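Catalase (Bacillus pumilus, PDB 4QOL) breaks hydrogen peroxide down to water and oxygen at a heme and, in addition, shows peroxidase-like reactivity toward phenolic substrates. Local coordinates at residues M177-E185 with A439-D447; P101-R109 with I235-T244. All coordinates share one frame; numbering follows the deposited sequence. Where two conformers were deposited one is given.

Interaction 1 of 2, residues M177-E185 with A439-D447; sequences MLTWLFSDE and ALIKNLTAD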
# COMPACT_ATOMS: atom_id res chain seq x y z
N MET A 177 -21.89 4.74 30.78
CA MET A 177 -20.59 4.20 30.57
C MET A 177 -19.53 4.76 31.51
O MET A 177 -18.70 4.01 32.05
CB MET A 177 -20.14 4.39 29.13
CG MET A 177 -18.76 3.84 28.85
SD MET A 177 -18.82 2.04 28.82
CE MET A 177 -17.35 1.66 27.84
N LEU A 178 -19.56 6.06 31.66
CA LEU A 178 -18.52 6.71 32.48
C LEU A 178 -18.65 6.29 33.95
O LEU A 178 -17.69 6.19 34.72
CB LEU A 178 -18.63 8.19 32.35
CG LEU A 178 -18.35 8.70 30.94
CD1 LEU A 178 -18.65 10.19 30.84
CD2 LEU A 178 -16.88 8.48 30.61
N THR A 179 -19.87 5.97 34.36
CA THR A 179 -20.11 5.45 35.70
C THR A 179 -19.54 4.04 35.96
O THR A 179 -19.20 3.71 37.12
CB THR A 179 -21.63 5.49 36.02
OG1 THR A 179 -22.09 6.85 35.84
CG2 THR A 179 -21.95 5.00 37.40
N TRP A 180 -19.37 3.24 34.89
CA TRP A 180 -18.60 2.01 34.97
C TRP A 180 -17.10 2.21 34.80
O TRP A 180 -16.33 1.66 35.56
CB TRP A 180 -19.07 1.01 33.85
CG TRP A 180 -20.35 0.39 34.00
CD1 TRP A 180 -21.59 0.96 33.85
CD2 TRP A 180 -20.60 -1.00 34.26
NE1 TRP A 180 -22.53 0.04 33.98
CE2 TRP A 180 -21.97 -1.17 34.27
CE3 TRP A 180 -19.79 -2.09 34.54
CZ2 TRP A 180 -22.59 -2.42 34.49
CZ3 TRP A 180 -20.42 -3.33 34.78
CH2 TRP A 180 -21.77 -3.47 34.75
N LEU A 181 -16.72 2.98 33.79
CA LEU A 181 -15.31 3.20 33.44
C LEU A 181 -14.52 3.86 34.57
O LEU A 181 -13.31 3.59 34.71
CB LEU A 181 -15.21 4.08 32.21
CG LEU A 181 -13.81 4.26 31.63
CD1 LEU A 181 -13.14 2.94 31.27
CD2 LEU A 181 -13.87 5.19 30.40
N PHE A 182 -15.18 4.72 35.40
CA PHE A 182 -14.41 5.36 36.48
C PHE A 182 -14.61 4.67 37.82
O PHE A 182 -14.08 5.12 38.81
CB PHE A 182 -14.68 6.86 36.51
CG PHE A 182 -13.98 7.59 35.45
CD1 PHE A 182 -12.70 8.05 35.65
CD2 PHE A 182 -14.54 7.77 34.20
CE1 PHE A 182 -12.00 8.68 34.65
CE2 PHE A 182 -13.84 8.45 33.19
CZ PHE A 182 -12.59 8.93 33.43
N SER A 183 -15.33 3.54 37.83
CA SER A 183 -15.13 2.52 38.93
C SER A 183 -13.78 1.91 38.78
O SER A 183 -13.06 2.18 37.80
CB SER A 183 -16.19 1.43 38.93
OG SER A 183 -15.97 0.44 37.93
N ASP A 184 -13.35 1.11 39.74
CA ASP A 184 -12.03 0.54 39.55
C ASP A 184 -12.05 -0.50 38.41
O ASP A 184 -10.99 -0.99 37.97
CB ASP A 184 -11.47 -0.07 40.84
CG ASP A 184 -11.00 1.03 41.87
OD1 ASP A 184 -10.64 2.18 41.50
OD2 ASP A 184 -10.93 0.65 43.06
N GLU A 185 -13.23 -0.86 37.93
CA GLU A 185 -13.26 -1.83 36.81
C GLU A 185 -12.73 -1.18 35.50
O GLU A 185 -12.45 -1.90 34.54
CB GLU A 185 -14.67 -2.42 36.58
CG GLU A 185 -14.61 -3.71 35.78
CD GLU A 185 -15.96 -4.42 35.69
OE1 GLU A 185 -16.87 -4.16 36.49
OE2 GLU A 185 -16.08 -5.31 34.84
N ALA A 439 -14.41 5.10 45.59
CA ALA A 439 -13.37 4.93 44.57
C ALA A 439 -13.80 5.67 43.25
O ALA A 439 -13.01 6.32 42.60
CB ALA A 439 -13.12 3.45 44.34
N LEU A 440 -15.06 5.53 42.88
CA LEU A 440 -15.62 6.20 41.71
C LEU A 440 -15.40 7.70 41.84
O LEU A 440 -14.95 8.37 40.90
CB LEU A 440 -17.12 5.94 41.61
CG LEU A 440 -17.94 6.67 40.55
CD1 LEU A 440 -17.48 6.43 39.10
CD2 LEU A 440 -19.38 6.29 40.66
N ILE A 441 -15.78 8.25 43.00
CA ILE A 441 -15.69 9.71 43.17
C ILE A 441 -14.21 10.15 43.14
O ILE A 441 -13.87 11.15 42.54
CB ILE A 441 -16.36 10.16 44.50
CG1 ILE A 441 -17.87 9.88 44.45
CG2 ILE A 441 -16.08 11.63 44.78
CD1 ILE A 441 -18.61 10.63 43.34
N LYS A 442 -13.35 9.37 43.77
CA LYS A 442 -11.90 9.63 43.76
C LYS A 442 -11.33 9.62 42.31
O LYS A 442 -10.58 10.47 41.92
CB LYS A 442 -11.25 8.51 44.57
CG LYS A 442 -9.72 8.53 44.57
CD LYS A 442 -9.20 7.24 45.19
CE LYS A 442 -7.74 7.41 45.60
NZ LYS A 442 -6.82 7.36 44.43
N ASN A 443 -11.75 8.61 41.53
CA ASN A 443 -11.20 8.44 40.15
C ASN A 443 -11.71 9.53 39.22
O ASN A 443 -10.95 10.12 38.46
CB ASN A 443 -11.62 7.09 39.60
CG ASN A 443 -11.01 5.93 40.35
OD1 ASN A 443 -9.98 6.07 41.02
ND2 ASN A 443 -11.61 4.74 40.19
N LEU A 444 -12.99 9.89 39.39
CA LEU A 444 -13.56 11.03 38.64
C LEU A 444 -12.93 12.34 39.00
O LEU A 444 -12.62 13.14 38.16
CB LEU A 444 -15.07 11.11 38.83
CG LEU A 444 -15.91 10.06 38.11
CD1 LEU A 444 -17.33 10.13 38.64
CD2 LEU A 444 -15.93 10.25 36.60
N THR A 445 -12.72 12.56 40.31
CA THR A 445 -12.13 13.82 40.75
C THR A 445 -10.73 14.02 40.19
O THR A 445 -10.37 15.11 39.71
CB THR A 445 -12.12 13.87 42.33
OG1 THR A 445 -13.47 13.81 42.83
CG2 THR A 445 -11.42 15.09 42.83
N ALA A 446 -9.93 12.98 40.23
CA ALA A 446 -8.57 13.05 39.72
C ALA A 446 -8.55 13.38 38.23
O ALA A 446 -7.64 14.02 37.74
CB ALA A 446 -7.82 11.76 39.98
N ASP A 447 -9.55 12.86 37.50
CA ASP A 447 -9.66 13.11 36.08
C ASP A 447 -10.19 14.46 35.68
O ASP A 447 -9.81 15.01 34.63
CB ASP A 447 -10.55 12.01 35.45
CG ASP A 447 -9.95 11.44 34.14
OD1 ASP A 447 -8.82 10.94 34.20
OD2 ASP A 447 -10.57 11.65 33.09
O HOH W 1 -8.93 3.85 42.54
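Phe182 and Asn443 carry the meeting of the chain just past helix 175-181 with helix 434-448, the ring of the first supplying most of the apolar packing and the amide of the second the hydrogen bonds. Followed outward, Phe182 starts with CB against the isobutyl end of Leu444, whose CD2 also lies 3.5 Å from CG of the ring, the two side chains slanting across each other. CD2 of the ring keeps to the same methyl, while CD1 on the other flank faces the backbone carbonyl of Asn443. Farther out CE1 and CZ arrive at Asp447; CZ stands 3.4 Å from its OD2, and ring and carboxylate planes are turned 56° apart. That oxygen is held by Tyr164 and Trp165, so the far end of the ring packs against a carboxylate already engaged by other partners.

Behind the ring the polar half takes over. Phe182 has left helical geometry, and its carbonyl O receives ND2 of Asn443 at 2.9 Å, the donor standing above the carbonyl plane and not on a lone pair. The same O also takes a CA-H...O contact from Leu440 CA at 3.5 Å. The second N-H of ND2 runs almost straight, at 174°, to Asp184 OD1, 3.0 Å away on the anti side of the carboxylate and tilted out of its plane. With CG anti to the carbonyl carbon (chi1 -66°), Asn443 points its amide at the turn; a further twist about CB-CG lays both acceptors in the amide plane. A water donates to Asp184 OD1 and to Asn443 OD1, closing a small ring of bonds.

Both hydrogens of one amide are thus spent across the interface, which fixes its rotation and joins the catalase core to the C-terminal helical region through an uncharged donor.

Interaction 2 of 2, residues P101-R109 with I235-T244; sequences PKGSPETLR and IQANDFQHAT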
# COMPACT_ATOMS: atom_id res chain seq x y z
N PRO A 101 -1.27 3.51 21.70
CA PRO A 101 -0.70 2.67 20.65
C PRO A 101 -0.13 1.34 21.13
O PRO A 101 -0.16 1.02 22.33
CB PRO A 101 0.45 3.56 20.07
CG PRO A 101 0.06 4.94 20.40
CD PRO A 101 -0.62 4.84 21.72
N LYS A 102 0.42 0.58 20.19
CA LYS A 102 1.26 -0.59 20.51
C LYS A 102 2.36 -0.14 21.45
O LYS A 102 2.87 0.96 21.36
CB LYS A 102 1.87 -1.16 19.22
CG LYS A 102 0.90 -2.00 18.37
CD LYS A 102 1.63 -2.49 17.13
CE LYS A 102 2.75 -3.44 17.46
NZ LYS A 102 2.23 -4.74 17.98
N GLY A 103 2.73 -0.98 22.40
CA GLY A 103 3.78 -0.59 23.26
C GLY A 103 3.26 0.15 24.48
O GLY A 103 4.02 0.27 25.39
N SER A 104 1.99 0.61 24.51
CA SER A 104 1.54 1.42 25.63
C SER A 104 1.27 0.50 26.83
O SER A 104 1.11 -0.72 26.69
CB SER A 104 0.25 2.21 25.27
OG SER A 104 -0.84 1.41 24.87
N PRO A 105 1.27 1.05 28.04
CA PRO A 105 1.08 0.21 29.23
C PRO A 105 -0.34 -0.38 29.36
O PRO A 105 -1.34 0.19 28.91
CB PRO A 105 1.33 1.17 30.39
CG PRO A 105 2.15 2.25 29.77
CD PRO A 105 1.64 2.43 28.41
N GLU A 106 -0.40 -1.51 30.05
CA GLU A 106 -1.66 -2.24 30.24
C GLU A 106 -2.28 -1.93 31.63
O GLU A 106 -3.26 -2.54 32.06
CB GLU A 106 -1.46 -3.72 30.00
CG GLU A 106 -1.27 -4.07 28.51
CD GLU A 106 -0.89 -5.53 28.27
OE1 GLU A 106 -0.04 -6.03 29.07
OE2 GLU A 106 -1.35 -6.12 27.25
N THR A 107 -1.75 -0.88 32.24
CA THR A 107 -2.22 -0.32 33.51
C THR A 107 -3.06 0.95 33.38
O THR A 107 -3.38 1.56 34.40
CB THR A 107 -0.99 0.04 34.36
OG1 THR A 107 -0.03 0.66 33.55
CG2 THR A 107 -0.34 -1.21 34.94
N LEU A 108 -3.32 1.40 32.14
CA LEU A 108 -4.14 2.56 31.93
C LEU A 108 -5.63 2.28 32.08
O LEU A 108 -6.06 1.17 31.88
CB LEU A 108 -3.88 3.12 30.54
CG LEU A 108 -2.42 3.34 30.12
CD1 LEU A 108 -2.28 3.96 28.73
CD2 LEU A 108 -1.70 4.24 31.14
N ARG A 109 -6.39 3.34 32.36
CA ARG A 109 -7.83 3.23 32.44
C ARG A 109 -8.37 3.11 31.03
O ARG A 109 -7.97 3.89 30.16
CB ARG A 109 -8.41 4.46 33.16
CG ARG A 109 -9.92 4.39 33.32
CD ARG A 109 -10.50 5.49 34.21
NE ARG A 109 -9.81 5.58 35.50
CZ ARG A 109 -9.97 4.74 36.50
NH1 ARG A 109 -10.93 3.79 36.49
NH2 ARG A 109 -9.19 4.85 37.52
N ILE A 235 2.21 -1.23 39.58
CA ILE A 235 2.52 -2.19 38.53
C ILE A 235 3.21 -1.47 37.40
O ILE A 235 4.24 -1.95 36.91
CB ILE A 235 1.22 -2.97 38.04
CG1 ILE A 235 0.74 -3.88 39.19
CG2 ILE A 235 1.51 -3.85 36.83
CD1 ILE A 235 -0.71 -4.29 39.08
N GLN A 236 2.69 -0.31 36.98
CA GLN A 236 3.27 0.41 35.86
C GLN A 236 4.73 0.81 36.06
O GLN A 236 5.51 0.77 35.09
CB GLN A 236 2.44 1.67 35.56
CG GLN A 236 2.80 2.34 34.24
CD GLN A 236 1.84 3.46 33.91
OE1 GLN A 236 0.64 3.21 33.75
NE2 GLN A 236 2.33 4.70 33.78
N ALA A 237 5.14 1.05 37.31
CA ALA A 237 6.52 1.35 37.61
C ALA A 237 7.51 0.33 37.07
O ALA A 237 8.62 0.71 36.70
CB ALA A 237 6.75 1.51 39.11
N ASN A 238 7.11 -0.95 37.09
CA ASN A 238 8.02 -2.03 36.75
C ASN A 238 7.62 -2.91 35.58
O ASN A 238 8.42 -3.77 35.17
CB ASN A 238 8.21 -2.96 37.94
CG ASN A 238 8.86 -2.27 39.12
OD1 ASN A 238 9.88 -1.59 38.98
ND2 ASN A 238 8.26 -2.42 40.27
N ASP A 239 6.41 -2.75 35.07
CA ASP A 239 6.02 -3.55 33.90
C ASP A 239 4.93 -2.81 33.14
O ASP A 239 3.88 -2.54 33.68
CB ASP A 239 5.55 -4.90 34.35
CG ASP A 239 5.44 -5.92 33.23
OD1 ASP A 239 5.67 -5.58 32.03
OD2 ASP A 239 5.14 -7.10 33.56
N PHE A 240 5.21 -2.51 31.87
CA PHE A 240 4.25 -1.85 31.00
C PHE A 240 3.51 -2.88 30.11
O PHE A 240 2.73 -2.51 29.24
CB PHE A 240 4.89 -0.74 30.17
CG PHE A 240 5.92 -1.22 29.22
CD1 PHE A 240 7.22 -1.42 29.65
CD2 PHE A 240 5.61 -1.46 27.90
CE1 PHE A 240 8.22 -1.86 28.75
CE2 PHE A 240 6.59 -1.91 26.99
CZ PHE A 240 7.90 -2.12 27.42
N GLN A 241 3.78 -4.16 30.29
CA GLN A 241 3.03 -5.20 29.51
C GLN A 241 2.58 -6.31 30.45
O GLN A 241 2.62 -7.50 30.11
CB GLN A 241 3.84 -5.80 28.32
CG GLN A 241 5.12 -6.53 28.77
CD GLN A 241 6.40 -5.76 28.44
OE1 GLN A 241 6.70 -5.51 27.27
NE2 GLN A 241 7.10 -5.30 29.49
N HIS A 242 2.06 -5.97 31.61
CA HIS A 242 1.90 -6.99 32.63
C HIS A 242 0.75 -8.00 32.34
O HIS A 242 0.74 -9.17 32.82
CB HIS A 242 1.68 -6.35 34.01
CG HIS A 242 0.28 -5.92 34.24
ND1 HIS A 242 -0.24 -4.78 33.68
CD2 HIS A 242 -0.75 -6.54 34.86
CE1 HIS A 242 -1.53 -4.70 33.96
NE2 HIS A 242 -1.87 -5.75 34.67
N ALA A 243 -0.24 -7.54 31.56
CA ALA A 243 -1.40 -8.37 31.26
C ALA A 243 -1.02 -9.30 30.16
O ALA A 243 -1.42 -10.46 30.19
CB ALA A 243 -2.62 -7.48 30.90
N THR A 244 -0.28 -8.81 29.15
CA THR A 244 0.20 -9.72 28.14
C THR A 244 1.07 -10.82 28.81
O THR A 244 0.98 -12.01 28.47
CB THR A 244 1.02 -8.95 27.12
OG1 THR A 244 0.15 -8.19 26.27
CG2 THR A 244 1.82 -9.83 26.17
O HOH W 2 1.37 -3.10 32.22
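With its CG anti to the carbonyl carbon (chi1 -73°) and the chain extended beyond it, Glu106 sends its carboxylate to the start of helix 242-253. Thr107 is turned differently: chi1 of 43° sets OG1 between the backbone N and the carbonyl carbon, facing Gln236, while CG2 rests on Ile235 CG2.

The Glu106 carboxylate meets Thr244 twice. Thr244 N gives OE1 a bond of 2.8 Å at 168°, and Thr244 OG1 gives OE2 one of 2.7 Å, both on syn sides; Ala243 N adds a weak bond to OE1. Tyr191 also bonds OE2, so several donors converge on the carboxylate, and the first-turn amides would probably favour its ionised form. Replacing this glutamate by an alanine would probably leave the amide and hydroxyl of Thr244, and the Tyr191 hydroxyl, without the carboxylate they bond to.

Thr107 OG1 donates to Gln236 OE1 at 2.6 Å, in the carbonyl plane and on a lone pair. The other end of that amide, NE2, bonds to Gln236 O of the second subunit. Farther back, Pro105 CB lies 4.0 Å from Phe240 CB, and Pro105 CA makes a CA-H...O contact of 3.2 Å with Phe240 O. A water accepts from Glu106 N and His242 N and donates to Asp239 O; it also sits in plane at the edge of the His242 ring, 2.7 Å from ND1, while NE2 on the same ring bonds to Ala189 O.

An acidic side chain set against first-turn amides would be expected to interact favourably with the helix dipole, and here it ties an irregular loop to that helix at a subunit interface.

In the fold
Arg109, at the end of segment 101-109, joins the two sites, whose centres lie 19 Å apart. Its NH1 is 3.0 Å from Leu181 O, a probable hydrogen bond, its CD lies 3.6 Å from Phe182 CE1, and its NH2 packs 3.5 Å from Asn443 CG. The segments alternate along the chain, and Arg109 connects the two contacts directly. Neither reaches a heme directly: the side chains of Leu178 and Glu106 stay about 14 Å and 11 Å from one. They differ in setting: 177-185 with 439-447 packs the C-terminal helices onto the core within one chain, whereas 101-109 with 235-244 forms part of the interface with a second subunit.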